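Local coordinates for putative transcriptional regulator MarR (Geobacillus stearothermophilus, PDB 2RDP), which probably acts as a dimeric transcriptional regulator of the MarR family that binds DNA through its winged-helix domains, at residues A[37-42]-A[107-112]; A[45-50]-A[64-69]; A[84-89]-A[98-103]. All coordinates share one frame; numbering follows the deposited sequence.

Contact 1 of 3, residues A[37-42]-A[107-112]; sequences NYPITP and ERIIEE. With NA (sodium ion), chain B.
I109 of helix 104-124 packs against the three residues Y38 to I40, in the turn between helix 10-35 and helix 42-54. Its two branches divide the work. CG2, anti to the backbone N, meets the tip of I40 head-on, with I109 CG2 to I40 CD1 at 3.8 Å. The other arm carries I109 CD1 out to P39 CG, 3.9 Å away, so the proline ring closes the outer margin of the patch. I40 reaches across with CG1 in the crowded position between its backbone N and carbonyl carbon (chi1 57°) and the chain extended beyond; its CD1 also brushes I110 CG2, whose own side chain turns into the core towards L48 and L52. One helical turn on from I109, E112 crosses the rim of the Y38 ring. The ring and carboxylate planes stand 71° apart; E112 CG sits 3.7 Å from Y38 OH, and E112 OE2 lies in the plane of the ring, 3.9 Å from Y38 CE1. The carboxylate thus faces the aromatic C-H edge, where a negative charge should be tolerated better than over the pi face. V113 and K116 of the same helix also touch the Y38 side chain. While these side chains turn to helix 104-124, the carbonyls of Y38 and I40 turn the other way to a sodium ion: Y38 O binds it at 2.6 Å and I40 O at 2.7 Å, with L35 O at the end of helix 10-35 as third protein ligand. The chemistry is therefore split, van der Waals packing towards the helix and carbonyl-to-cation bonds behind it, which is consistent with the ion steadying the backbone of the loop from which the apolar side chains project.

Contact 2 of 3, residues A[45-50]-A[64-69]; sequences FVALQW and NKMYLA
In this winged-helix domain the contact joins helix 42-54 to the C-terminal end of helix 59-66, which as in other MarR proteins should be the first helix of the helix-turn-helix. M66, a selenomethionine, leaves its backbone with CG anti to the carbonyl carbon and then runs past the W50 indole in the opposite direction. From CB the chain reaches CG, which lies 3.7 Å from W50 CD1. An extended chi2 carries SE on to A47, 3.9 Å from A47 CB, and the bend at chi3 (65°) swings CE over to V46 CG1 at 3.8 Å. K65 flanks the indole from one face: its CB sits above the five-membered ring in a CH-pi contact, 13° off the normal, and its CD comes to 3.6 Å from W50 CE3. Over the opposite face lies the amide NE2 of Q49, which bonds to E53, so the indole lies between the aliphatic part of K65 and the carboxamide of Q49. Y22 of the second subunit meets the same ring, its plane inclined by about 60°. In the ring plane, W50 NE1 donates to a water at 2.9 Å, which returns a weak bond to K65 O.

Contact 3 of 3, residues A[84-89]-A[98-103]; sequences GLVARV and VRIRLL
The beta hairpin formed here is the wing of the winged-helix domain, strands 86-90 and 98-102 running antiparallel. A87 with R101 and V89 with R99 are the hydrogen-bonded pairs, and R88 with I100 and V86 with L102 the non-hydrogen-bonded ones. The straightest bonds are R99 N to V89 O at 2.8 Å (172°) and R101 N to A87 O, also 2.8 Å (170°). At the base, L103 N adds a more bent bond to L85 O, with the donor above the carbonyl plane. L103, the N-cap of helix 104-124, lies along the V86-A87 peptide and sets its CD2 3.8 Å from A87 CB. On the face carrying V86, R88, I100 and L102, the two branches of I100 part: CG2 meets V86 CG2 at 3.6 Å, and CD1 rests on R88 CG at 3.8 Å. R88 runs out extended beside I100, its CB against V98 CG1 at 3.7 Å, and ends in salt bridges to D78 and E81. On the other face R101 bends at chi3 (-57°). CG2 of V89 lies over one face of the guanidinium, offset toward its rim and 3.9 Å from R101 CZ, and R101 NH2 forms a salt bridge with D56. R99 turns to D91, near the tip of the hairpin. G84, with positive phi, is the C-prime residue of a Schellman motif that stops the preceding helix and starts the chain into the wing. The apolar face of V86, I100 and L102 lies on L48 and L51 of helix 42-54, while R88 and I100 reach V77 of helix 70-82, the likely recognition helix; backbone bonds from I100 to L57 secure the outer edge of strand 98-102 to the loop before helix 59-66.

How the contacts relate
Helix 42-54 is the common centre: L48 touches I110 and I40 of contact 1 and L85, V86 and L102 of contact 3, while its neighbours along the helix build contact 2. Contacts 1 and 3 are both partly buried and meet directly, L85 against I40 and I109; strand 98-102 leads straight into helix 104-124, so the wing is continuous with the helix of contact 1. Contact 2 is a surface contact, and of the three it alone touches the second subunit. The chemistry follows: apolar packing backed by an ion in contact 1, selenomethionine packing, a CH-pi contact and a water in contact 2, backbone hydrogen bonding in contact 3. Contact 1 closes a loop enclosing the other two.

Contact 1 of 3, residues A[37-42]-A[107-112]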
loop_
_atom_site.group_PDB
_atom_site.type_symbol
_atom_site.label_atom_id
_atom_site.label_comp_id
_atom_site.label_asym_id
_atom_site.label_seq_id
_atom_site.Cartn_x
_atom_site.Cartn_y
_atom_site.Cartn_z
ATOM N N ASN A 37 -1.990 -14.294 11.637
ATOM C CA ASN A 37 -1.467 -15.521 12.222
ATOM C C ASN A 37 -0.045 -15.420 12.789
ATOM O O ASN A 37 0.556 -16.438 13.119
ATOM C CB ASN A 37 -1.580 -16.688 11.238
ATOM C CG ASN A 37 -3.004 -16.874 10.703
ATOM O OD1 ASN A 37 -3.964 -17.050 11.461
ATOM N ND2 ASN A 37 -3.143 -16.809 9.382
ATOM N N TYR A 38 0.481 -14.198 12.911
ATOM C CA TYR A 38 1.854 -13.981 13.351
ATOM C C TYR A 38 1.916 -12.975 14.465
ATOM O O TYR A 38 1.131 -12.022 14.470
ATOM C CB TYR A 38 2.740 -13.558 12.167
ATOM C CG TYR A 38 2.777 -14.664 11.141
ATOM C CD1 TYR A 38 3.600 -15.785 11.314
ATOM C CD2 TYR A 38 1.922 -14.633 10.043
ATOM C CE1 TYR A 38 3.580 -16.826 10.397
ATOM C CE2 TYR A 38 1.902 -15.659 9.124
ATOM C CZ TYR A 38 2.726 -16.743 9.296
ATOM O OH TYR A 38 2.673 -17.727 8.353
ATOM N N PRO A 39 2.859 -13.167 15.415
ATOM C CA PRO A 39 2.901 -12.254 16.554
ATOM C C PRO A 39 3.579 -10.902 16.276
ATOM O O PRO A 39 4.070 -10.281 17.201
ATOM C CB PRO A 39 3.652 -13.073 17.631
ATOM C CG PRO A 39 4.570 -13.950 16.839
ATOM C CD PRO A 39 3.897 -14.222 15.513
ATOM N N ILE A 40 3.596 -10.435 15.032
ATOM C CA ILE A 40 4.101 -9.089 14.737
ATOM C C ILE A 40 3.006 -8.224 14.139
ATOM O O ILE A 40 1.954 -8.740 13.713
ATOM C CB ILE A 40 5.311 -9.121 13.790
ATOM C CG1 ILE A 40 4.954 -9.841 12.480
ATOM C CG2 ILE A 40 6.519 -9.774 14.510
ATOM C CD1 ILE A 40 6.002 -9.745 11.412
ATOM N N THR A 41 3.238 -6.920 14.131
ATOM C CA THR A 41 2.299 -5.975 13.563
ATOM C C THR A 41 2.803 -5.558 12.172
ATOM O O THR A 41 3.950 -5.869 11.810
ATOM C CB THR A 41 2.095 -4.745 14.499
ATOM O OG1 THR A 41 3.276 -3.935 14.516
ATOM C CG2 THR A 41 1.793 -5.214 15.908
ATOM N N PRO A 42 1.959 -4.863 11.370
ATOM C CA PRO A 42 2.433 -4.410 10.059
ATOM C C PRO A 42 3.719 -3.565 10.027
ATOM O O PRO A 42 4.560 -3.824 9.171
ATOM C CB PRO A 42 1.243 -3.628 9.500
ATOM C CG PRO A 42 0.098 -4.180 10.180
ATOM C CD PRO A 42 0.541 -4.522 11.572
ATOM N N GLU A 107 13.888 -13.153 12.379
ATOM C CA GLU A 107 14.116 -13.690 11.025
ATOM C C GLU A 107 13.216 -14.872 10.693
ATOM O O GLU A 107 12.679 -14.946 9.607
ATOM C CB GLU A 107 15.573 -14.116 10.828
ATOM C CG GLU A 107 15.949 -14.222 9.368
ATOM C CD GLU A 107 17.218 -14.999 9.143
ATOM O OE1 GLU A 107 17.666 -15.647 10.108
ATOM O OE2 GLU A 107 17.752 -14.987 7.998
ATOM N N ARG A 108 13.055 -15.778 11.647
ATOM C CA ARG A 108 12.224 -16.955 11.462
ATOM C C ARG A 108 10.806 -16.537 11.074
ATOM O O ARG A 108 10.282 -17.016 10.071
ATOM C CB ARG A 108 12.236 -17.824 12.731
ATOM C CG ARG A 108 12.728 -19.231 12.507
ATOM C CD ARG A 108 12.236 -20.141 13.605
ATOM N NE ARG A 108 13.313 -20.615 14.474
ATOM C CZ ARG A 108 13.879 -21.821 14.366
ATOM N NH1 ARG A 108 13.482 -22.671 13.417
ATOM N NH2 ARG A 108 14.847 -22.183 15.199
ATOM N N ILE A 109 10.218 -15.616 11.845
ATOM C CA ILE A 109 8.872 -15.080 11.584
ATOM C C ILE A 109 8.704 -14.403 10.209
ATOM O O ILE A 109 7.765 -14.716 9.476
ATOM C CB ILE A 109 8.440 -14.084 12.704
ATOM C CG1 ILE A 109 8.129 -14.826 13.994
ATOM C CG2 ILE A 109 7.193 -13.293 12.307
ATOM C CD1 ILE A 109 8.080 -13.918 15.167
ATOM N N ILE A 110 9.587 -13.476 9.857
ATOM C CA ILE A 110 9.432 -12.800 8.591
ATOM C C ILE A 110 9.645 -13.622 7.368
ATOM O O ILE A 110 9.004 -13.381 6.372
ATOM C CB ILE A 110 10.291 -11.572 8.410
ATOM C CG1 ILE A 110 11.749 -11.874 8.704
ATOM C CG2 ILE A 110 9.673 -10.421 9.144
ATOM C CD1 ILE A 110 12.620 -10.863 8.157
ATOM N N GLU A 111 10.573 -14.556 7.427
ATOM C CA GLU A 111 10.738 -15.531 6.366
ATOM C C GLU A 111 9.464 -16.345 6.149
ATOM O O GLU A 111 9.135 -16.730 5.025
ATOM C CB GLU A 111 11.875 -16.477 6.727
ATOM C CG GLU A 111 13.235 -15.790 6.716
ATOM C CD GLU A 111 14.397 -16.781 6.628
ATOM O OE1 GLU A 111 14.445 -17.798 7.398
ATOM O OE2 GLU A 111 15.263 -16.508 5.756
ATOM N N GLU A 112 8.774 -16.620 7.247
ATOM C CA GLU A 112 7.531 -17.334 7.201
ATOM C C GLU A 112 6.409 -16.476 6.631
ATOM O O GLU A 112 5.589 -16.968 5.872
ATOM C CB GLU A 112 7.191 -17.790 8.604
ATOM C CG GLU A 112 6.135 -18.846 8.651
ATOM C CD GLU A 112 6.031 -19.523 9.993
ATOM O OE1 GLU A 112 6.792 -19.176 10.950
ATOM O OE2 GLU A 112 5.160 -20.421 10.072
HETATM NA NA NA B . -0.408 -10.024 14.043
#

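Contact 2 of 3, residues A[45-50]-A[64-69]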
loop_
_atom_site.group_PDB
_atom_site.type_symbol
_atom_site.label_atom_id
_atom_site.label_comp_id
_atom_site.label_asym_id
_atom_site.label_seq_id
_atom_site.Cartn_x
_atom_site.Cartn_y
_atom_site.Cartn_z
ATOM N N PHE A 45 6.594 -5.968 10.651
ATOM C CA PHE A 45 6.875 -6.596 9.356
ATOM C C PHE A 45 7.802 -5.729 8.461
ATOM O O PHE A 45 8.882 -6.184 8.053
ATOM C CB PHE A 45 5.590 -7.031 8.625
ATOM C CG PHE A 45 5.850 -7.548 7.242
ATOM C CD1 PHE A 45 6.329 -8.836 7.044
ATOM C CD2 PHE A 45 5.681 -6.715 6.137
ATOM C CE1 PHE A 45 6.625 -9.303 5.768
ATOM C CE2 PHE A 45 5.952 -7.188 4.833
ATOM C CZ PHE A 45 6.422 -8.502 4.670
ATOM N N VAL A 46 7.418 -4.479 8.201
ATOM C CA VAL A 46 8.238 -3.595 7.363
ATOM C C VAL A 46 9.668 -3.449 7.912
ATOM O O VAL A 46 10.648 -3.589 7.168
ATOM C CB VAL A 46 7.571 -2.218 7.182
ATOM C CG1 VAL A 46 8.453 -1.273 6.384
ATOM C CG2 VAL A 46 6.181 -2.372 6.484
ATOM N N ALA A 47 9.780 -3.167 9.222
ATOM C CA ALA A 47 11.067 -2.996 9.867
ATOM C C ALA A 47 11.943 -4.245 9.694
ATOM O O ALA A 47 13.101 -4.139 9.262
ATOM C CB ALA A 47 10.879 -2.651 11.348
ATOM N N LEU A 48 11.388 -5.411 10.037
ATOM C CA LEU A 48 12.078 -6.701 9.948
ATOM C C LEU A 48 12.514 -7.076 8.531
ATOM O O LEU A 48 13.633 -7.541 8.321
ATOM C CB LEU A 48 11.218 -7.812 10.547
ATOM C CG LEU A 48 10.940 -7.779 12.061
ATOM C CD1 LEU A 48 9.873 -8.784 12.427
ATOM C CD2 LEU A 48 12.190 -8.021 12.857
ATOM N N GLN A 49 11.623 -6.898 7.569
ATOM C CA GLN A 49 11.947 -7.100 6.172
ATOM C C GLN A 49 13.111 -6.191 5.695
ATOM O O GLN A 49 13.930 -6.628 4.915
ATOM C CB GLN A 49 10.666 -6.925 5.343
ATOM C CG GLN A 49 10.874 -6.589 3.853
ATOM C CD GLN A 49 10.701 -5.093 3.484
ATOM O OE1 GLN A 49 9.845 -4.394 4.046
ATOM N NE2 GLN A 49 11.512 -4.617 2.507
ATOM N N TRP A 50 13.191 -4.942 6.170
ATOM C CA TRP A 50 14.321 -4.054 5.833
ATOM C C TRP A 50 15.637 -4.593 6.389
ATOM O O TRP A 50 16.657 -4.557 5.719
ATOM C CB TRP A 50 14.099 -2.605 6.328
ATOM C CG TRP A 50 13.267 -1.775 5.421
ATOM C CD1 TRP A 50 12.066 -1.178 5.712
ATOM C CD2 TRP A 50 13.541 -1.468 4.054
ATOM N NE1 TRP A 50 11.581 -0.519 4.619
ATOM C CE2 TRP A 50 12.462 -0.678 3.580
ATOM C CE3 TRP A 50 14.596 -1.784 3.171
ATOM C CZ2 TRP A 50 12.402 -0.201 2.252
ATOM C CZ3 TRP A 50 14.543 -1.299 1.859
ATOM C CH2 TRP A 50 13.456 -0.507 1.417
ATOM N N ASN A 64 14.740 6.321 7.717
ATOM C CA ASN A 64 14.785 6.848 6.330
ATOM C C ASN A 64 14.203 5.908 5.279
ATOM O O ASN A 64 13.617 6.373 4.293
ATOM C CB ASN A 64 16.201 7.291 5.932
ATOM C CG ASN A 64 16.590 8.636 6.559
ATOM O OD1 ASN A 64 15.720 9.416 6.944
ATOM N ND2 ASN A 64 17.896 8.910 6.660
ATOM N N LYS A 65 14.373 4.602 5.510
ATOM C CA LYS A 65 13.787 3.546 4.685
ATOM C C LYS A 65 12.292 3.425 4.825
ATOM O O LYS A 65 11.612 3.088 3.880
ATOM C CB LYS A 65 14.495 2.210 4.937
ATOM C CG LYS A 65 15.820 2.237 4.186
ATOM C CD LYS A 65 16.636 0.991 4.279
ATOM C CE LYS A 65 17.965 1.204 3.509
ATOM N NZ LYS A 65 17.748 1.596 2.067
HETATM N N MSE A 66 11.775 3.759 5.998
HETATM C CA MSE A 66 10.364 3.575 6.306
HETATM C C MSE A 66 9.601 4.856 6.255
HETATM O O MSE A 66 8.372 4.840 6.408
HETATM C CB MSE A 66 10.224 2.999 7.706
HETATM C CG MSE A 66 10.758 1.617 7.804
HETATM SE SE MSE A 66 10.467 0.827 9.557
HETATM C CE MSE A 66 8.488 0.727 9.638
ATOM N N TYR A 67 10.326 5.962 6.024
ATOM C CA TYR A 67 9.756 7.302 5.926
ATOM C C TYR A 67 9.081 7.744 7.231
ATOM O O TYR A 67 8.062 8.424 7.190
ATOM C CB TYR A 67 8.795 7.415 4.730
ATOM C CG TYR A 67 9.508 7.178 3.410
ATOM C CD1 TYR A 67 10.391 8.149 2.897
ATOM C CD2 TYR A 67 9.318 5.999 2.682
ATOM C CE1 TYR A 67 11.070 7.934 1.707
ATOM C CE2 TYR A 67 9.993 5.778 1.494
ATOM C CZ TYR A 67 10.863 6.743 1.021
ATOM O OH TYR A 67 11.545 6.564 -0.164
ATOM N N LEU A 68 9.678 7.359 8.368
ATOM C CA LEU A 68 9.183 7.716 9.700
ATOM C C LEU A 68 10.095 8.734 10.348
ATOM O O LEU A 68 11.262 8.789 9.972
ATOM C CB LEU A 68 9.096 6.469 10.594
ATOM C CG LEU A 68 8.152 5.384 10.075
ATOM C CD1 LEU A 68 8.286 4.162 10.962
ATOM C CD2 LEU A 68 6.673 5.906 10.020
ATOM N N ALA A 69 9.580 9.524 11.306
ATOM C CA ALA A 69 10.446 10.252 12.243
ATOM C C ALA A 69 11.242 9.289 13.122
ATOM O O ALA A 69 10.857 8.149 13.342
ATOM C CB ALA A 69 9.659 11.257 13.106
HETATM O O HOH W 1 9.127 0.859 3.799
#

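Contact 3 of 3, residues A[84-89]-A[98-103]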
loop_
_atom_site.group_PDB
_atom_site.type_symbol
_atom_site.label_atom_id
_atom_site.label_comp_id
_atom_site.label_asym_id
_atom_site.label_seq_id
_atom_site.Cartn_x
_atom_site.Cartn_y
_atom_site.Cartn_z
ATOM N N GLY A 84 12.317 -9.656 21.735
ATOM C CA GLY A 84 13.390 -10.519 21.242
ATOM C C GLY A 84 13.465 -10.758 19.740
ATOM O O GLY A 84 14.045 -11.752 19.296
ATOM N N LEU A 85 12.896 -9.848 18.949
ATOM C CA LEU A 85 12.956 -9.930 17.481
ATOM C C LEU A 85 14.225 -9.314 16.921
ATOM O O LEU A 85 14.672 -9.706 15.863
ATOM C CB LEU A 85 11.772 -9.182 16.853
ATOM C CG LEU A 85 10.370 -9.586 17.283
ATOM C CD1 LEU A 85 9.336 -8.548 16.810
ATOM C CD2 LEU A 85 10.067 -10.998 16.781
ATOM N N VAL A 86 14.786 -8.331 17.628
ATOM C CA VAL A 86 16.008 -7.622 17.199
ATOM C C VAL A 86 16.863 -7.322 18.424
ATOM O O VAL A 86 16.357 -7.300 19.543
ATOM C CB VAL A 86 15.700 -6.239 16.433
ATOM C CG1 VAL A 86 14.675 -6.425 15.303
ATOM C CG2 VAL A 86 15.245 -5.145 17.379
ATOM N N ALA A 87 18.150 -7.086 18.206
ATOM C CA ALA A 87 19.043 -6.601 19.257
ATOM C C ALA A 87 19.700 -5.318 18.770
ATOM O O ALA A 87 19.784 -5.073 17.565
ATOM C CB ALA A 87 20.112 -7.648 19.598
ATOM N N ARG A 88 20.130 -4.489 19.709
ATOM C CA ARG A 88 20.961 -3.327 19.400
ATOM C C ARG A 88 22.436 -3.697 19.535
ATOM O O ARG A 88 22.835 -4.313 20.515
ATOM C CB ARG A 88 20.623 -2.188 20.352
ATOM C CG ARG A 88 19.349 -1.456 20.007
ATOM C CD ARG A 88 19.103 -0.388 21.035
ATOM N NE ARG A 88 18.314 0.729 20.495
ATOM C CZ ARG A 88 17.012 0.909 20.701
ATOM N NH1 ARG A 88 16.408 1.972 20.186
ATOM N NH2 ARG A 88 16.313 0.032 21.421
ATOM N N VAL A 89 23.238 -3.353 18.538
ATOM C CA VAL A 89 24.635 -3.774 18.511
ATOM C C VAL A 89 25.511 -2.604 18.140
ATOM O O VAL A 89 25.409 -2.085 17.028
ATOM C CB VAL A 89 24.885 -4.924 17.466
ATOM C CG1 VAL A 89 26.372 -5.333 17.463
ATOM C CG2 VAL A 89 24.023 -6.137 17.761
ATOM N N VAL A 98 25.225 2.676 17.084
ATOM C CA VAL A 98 24.486 1.465 17.452
ATOM C C VAL A 98 23.573 1.084 16.283
ATOM O O VAL A 98 22.886 1.941 15.726
ATOM C CB VAL A 98 23.611 1.671 18.723
ATOM C CG1 VAL A 98 22.633 0.503 18.917
ATOM C CG2 VAL A 98 24.467 1.859 19.957
ATOM N N ARG A 99 23.609 -0.191 15.898
ATOM C CA ARG A 99 22.790 -0.705 14.813
ATOM C C ARG A 99 21.777 -1.714 15.334
ATOM O O ARG A 99 21.999 -2.347 16.359
ATOM C CB ARG A 99 23.655 -1.353 13.735
ATOM C CG ARG A 99 24.510 -0.380 12.986
ATOM C CD ARG A 99 25.264 -1.030 11.845
ATOM N NE ARG A 99 26.134 -0.042 11.212
ATOM C CZ ARG A 99 27.389 0.207 11.593
ATOM N NH1 ARG A 99 27.945 -0.469 12.601
ATOM N NH2 ARG A 99 28.095 1.136 10.963
ATOM N N ILE A 100 20.676 -1.858 14.604
ATOM C CA ILE A 100 19.661 -2.835 14.894
ATOM C C ILE A 100 20.018 -4.073 14.097
ATOM O O ILE A 100 20.298 -3.996 12.903
ATOM C CB ILE A 100 18.238 -2.334 14.494
ATOM C CG1 ILE A 100 17.976 -0.905 15.002
ATOM C CG2 ILE A 100 17.166 -3.285 14.992
ATOM C CD1 ILE A 100 18.487 -0.638 16.436
ATOM N N ARG A 101 20.028 -5.217 14.772
ATOM C CA ARG A 101 20.315 -6.488 14.137
ATOM C C ARG A 101 19.153 -7.450 14.320
ATOM O O ARG A 101 18.694 -7.687 15.448
ATOM C CB ARG A 101 21.568 -7.101 14.747
ATOM C CG ARG A 101 21.699 -8.590 14.531
ATOM C CD ARG A 101 22.999 -9.090 15.128
ATOM N NE ARG A 101 24.128 -8.362 14.555
ATOM C CZ ARG A 101 25.389 -8.469 14.966
ATOM N NH1 ARG A 101 25.709 -9.298 15.963
ATOM N NH2 ARG A 101 26.335 -7.745 14.372
ATOM N N LEU A 102 18.717 -8.020 13.204
ATOM C CA LEU A 102 17.758 -9.095 13.185
ATOM C C LEU A 102 18.234 -10.297 13.985
ATOM O O LEU A 102 19.249 -10.928 13.640
ATOM C CB LEU A 102 17.525 -9.512 11.725
ATOM C CG LEU A 102 16.267 -10.311 11.398
ATOM C CD1 LEU A 102 15.008 -9.568 11.872
ATOM C CD2 LEU A 102 16.222 -10.655 9.890
ATOM N N LEU A 103 17.502 -10.617 15.050
ATOM C CA LEU A 103 17.699 -11.881 15.770
ATOM C C LEU A 103 17.008 -13.080 15.082
ATOM O O LEU A 103 16.084 -12.910 14.281
ATOM C CB LEU A 103 17.227 -11.745 17.218
ATOM C CG LEU A 103 18.033 -10.744 18.040
ATOM C CD1 LEU A 103 17.580 -10.772 19.487
ATOM C CD2 LEU A 103 19.514 -11.057 17.916
#